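Local coordinates for transmembrane protein (Bartonella henselae, PDB 3PAM), which probably serves as the solute-binding component of an ABC-type oligopeptide transport system, capturing peptides for import, at residues A[132-137]-A[166-171]. Sequence-based numbering, arbitrary orientation.
Sequences EIMTQS and SQYQNR
Glu132 and Arg171 meet tip to tip in a salt bridge, OE1 of Glu132 lying 2.9 Å from NH2 of Arg171. The hydrogen bond within it is weak, its N-H...O angle only 123°; the carboxylate and guanidinium planes are 31° apart. A second partner holds the arginine, whose NE donates to the carbonyl O of Asn176. The selenomethionine Met134 reaches out with CG anti to its backbone N (chi1 169°), and its side chain runs between Tyr168 and Arg171. Its CG rests 3.6 Å from CD1 of Tyr168, and SE stands obliquely to the ring, 4.9 Å from the centroid, in a Met-aromatic contact; the placement of its methyl against the guanidinium is doubtful. Helix 165-174 is the connection of a beta-alpha-beta crossover from strand 157-162 to strand 179-184, and it packs on the C-terminal end of strand 130-135, which lies between those two parallel neighbours in the mixed sheet of this family 5 solute-binding protein. Ile180 and Val163 also touch both Met134 and Tyr168. The carbonyl O of Met134 lies at the edge of the tyrosine ring, and a water 2.9 Å from this O lies close to the Tyr168 hydroxyl. Thr135 turns its side chain from the helix, its OG1 hydrogen-bonded to the carbonyl O of Arg161. Past the strand, Gln136 lays CB over the centre of the Tyr168 ring, 3.9 Å from the centroid, in a CH-pi contact.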
loop_
_atom_site.group_PDB
_atom_site.type_symbol
_atom_site.label_atom_id
_atom_site.label_comp_id
_atom_site.label_asym_id
_atom_site.label_seq_id
_atom_site.Cartn_x
_atom_site.Cartn_y
_atom_site.Cartn_z
ATOM N N GLU A 132 -15.389 3.464 3.063
ATOM C CA GLU A 132 -15.262 4.907 3.050
ATOM C C GLU A 132 -13.797 5.319 2.911
ATOM O O GLU A 132 -12.912 4.723 3.539
ATOM C CB GLU A 132 -15.837 5.459 4.352
ATOM C CG GLU A 132 -16.000 6.941 4.424
ATOM C CD GLU A 132 -16.026 7.435 5.863
ATOM O OE1 GLU A 132 -15.029 7.216 6.595
ATOM O OE2 GLU A 132 -17.035 8.041 6.266
ATOM N N ILE A 133 -13.555 6.312 2.053
ATOM C CA ILE A 133 -12.251 6.974 1.969
ATOM C C ILE A 133 -12.363 8.395 2.573
ATOM O O ILE A 133 -13.161 9.231 2.121
ATOM C CB ILE A 133 -11.703 7.024 0.526
ATOM C CG1 ILE A 133 -11.846 5.652 -0.147
ATOM C CG2 ILE A 133 -10.235 7.436 0.519
ATOM C CD1 ILE A 133 -11.152 5.530 -1.512
HETATM N N MSE A 134 -11.577 8.622 3.618
HETATM C CA MSE A 134 -11.592 9.875 4.360
HETATM C C MSE A 134 -10.473 10.753 3.846
HETATM O O MSE A 134 -9.300 10.380 3.888
HETATM C CB MSE A 134 -11.430 9.625 5.866
HETATM C CG MSE A 134 -11.171 10.874 6.664
HETATM SE SE MSE A 134 -11.149 10.507 8.574
HETATM C CE MSE A 134 -13.014 10.982 8.851
ATOM N N THR A 135 -10.843 11.915 3.337
ATOM C CA THR A 135 -9.843 12.848 2.844
ATOM C C THR A 135 -9.929 14.125 3.634
ATOM O O THR A 135 -10.950 14.401 4.274
ATOM C CB THR A 135 -10.032 13.171 1.356
ATOM O OG1 THR A 135 -11.372 13.632 1.137
ATOM C CG2 THR A 135 -9.750 11.925 0.502
ATOM N N GLN A 136 -8.850 14.897 3.576
ATOM C CA GLN A 136 -8.786 16.182 4.267
ATOM C C GLN A 136 -8.872 17.370 3.330
ATOM O O GLN A 136 -9.420 18.403 3.713
ATOM C CB GLN A 136 -7.548 16.283 5.171
ATOM C CG GLN A 136 -6.221 15.813 4.563
ATOM C CD GLN A 136 -5.066 15.936 5.551
ATOM O OE1 GLN A 136 -5.269 15.913 6.766
ATOM N NE2 GLN A 136 -3.848 16.091 5.036
ATOM N N SER A 137 -8.353 17.224 2.106
ATOM C CA SER A 137 -8.234 18.355 1.166
ATOM C C SER A 137 -8.880 18.085 -0.206
ATOM O O SER A 137 -9.005 16.934 -0.626
ATOM C CB SER A 137 -6.767 18.725 0.987
ATOM O OG SER A 137 -6.144 17.877 0.035
ATOM N N SER A 166 -9.972 18.736 12.887
ATOM C CA SER A 166 -10.200 18.114 14.207
ATOM C C SER A 166 -10.660 16.659 14.018
ATOM O O SER A 166 -10.024 15.738 14.511
ATOM C CB SER A 166 -11.244 18.880 15.017
ATOM O OG SER A 166 -11.482 20.151 14.451
ATOM N N GLN A 167 -11.755 16.468 13.287
ATOM C CA GLN A 167 -12.232 15.125 12.987
ATOM C C GLN A 167 -11.154 14.276 12.308
ATOM O O GLN A 167 -10.879 13.168 12.757
ATOM C CB GLN A 167 -13.499 15.152 12.128
ATOM C CG GLN A 167 -14.191 13.796 12.061
ATOM C CD GLN A 167 -15.327 13.761 11.066
ATOM O OE1 GLN A 167 -15.690 14.787 10.491
ATOM N NE2 GLN A 167 -15.906 12.575 10.860
ATOM N N TYR A 168 -10.527 14.809 11.259
ATOM C CA TYR A 168 -9.550 14.038 10.513
ATOM C C TYR A 168 -8.425 13.544 11.426
ATOM O O TYR A 168 -8.033 12.371 11.361
ATOM C CB TYR A 168 -9.002 14.829 9.319
ATOM C CG TYR A 168 -8.086 14.027 8.414
ATOM C CD1 TYR A 168 -8.597 13.249 7.362
ATOM C CD2 TYR A 168 -6.714 14.056 8.593
ATOM C CE1 TYR A 168 -7.747 12.510 6.534
ATOM C CE2 TYR A 168 -5.868 13.339 7.778
ATOM C CZ TYR A 168 -6.386 12.572 6.755
ATOM O OH TYR A 168 -5.511 11.872 5.974
ATOM N N GLN A 169 -7.904 14.437 12.264
ATOM C CA GLN A 169 -6.834 14.074 13.188
ATOM C C GLN A 169 -7.314 13.152 14.305
ATOM O O GLN A 169 -6.579 12.286 14.757
ATOM C CB GLN A 169 -6.168 15.329 13.765
ATOM C CG GLN A 169 -5.160 15.970 12.806
ATOM C CD GLN A 169 -3.893 15.139 12.663
ATOM O OE1 GLN A 169 -3.696 14.453 11.663
ATOM N NE2 GLN A 169 -3.035 15.189 13.679
ATOM N N ASN A 170 -8.545 13.344 14.754
ATOM C CA ASN A 170 -9.125 12.482 15.786
ATOM C C ASN A 170 -9.210 11.050 15.272
ATOM O O ASN A 170 -8.883 10.086 15.969
ATOM C CB ASN A 170 -10.527 12.984 16.165
ATOM C CG ASN A 170 -11.146 12.212 17.328
ATOM O OD1 ASN A 170 -12.201 11.591 17.175
ATOM N ND2 ASN A 170 -10.507 12.268 18.501
ATOM N N ARG A 171 -9.629 10.936 14.024
ATOM C CA ARG A 171 -9.886 9.659 13.423
ATOM C C ARG A 171 -8.602 8.947 13.016
ATOM O O ARG A 171 -8.511 7.731 13.157
ATOM C CB ARG A 171 -10.934 9.791 12.307
ATOM C CG ARG A 171 -12.323 10.098 12.906
ATOM C CD ARG A 171 -13.436 10.215 11.885
ATOM N NE ARG A 171 -13.499 9.072 10.976
ATOM C CZ ARG A 171 -14.518 8.819 10.159
ATOM N NH1 ARG A 171 -15.568 9.627 10.139
ATOM N NH2 ARG A 171 -14.486 7.761 9.364
HETATM O O HOH W 1 -6.508 11.305 3.842
#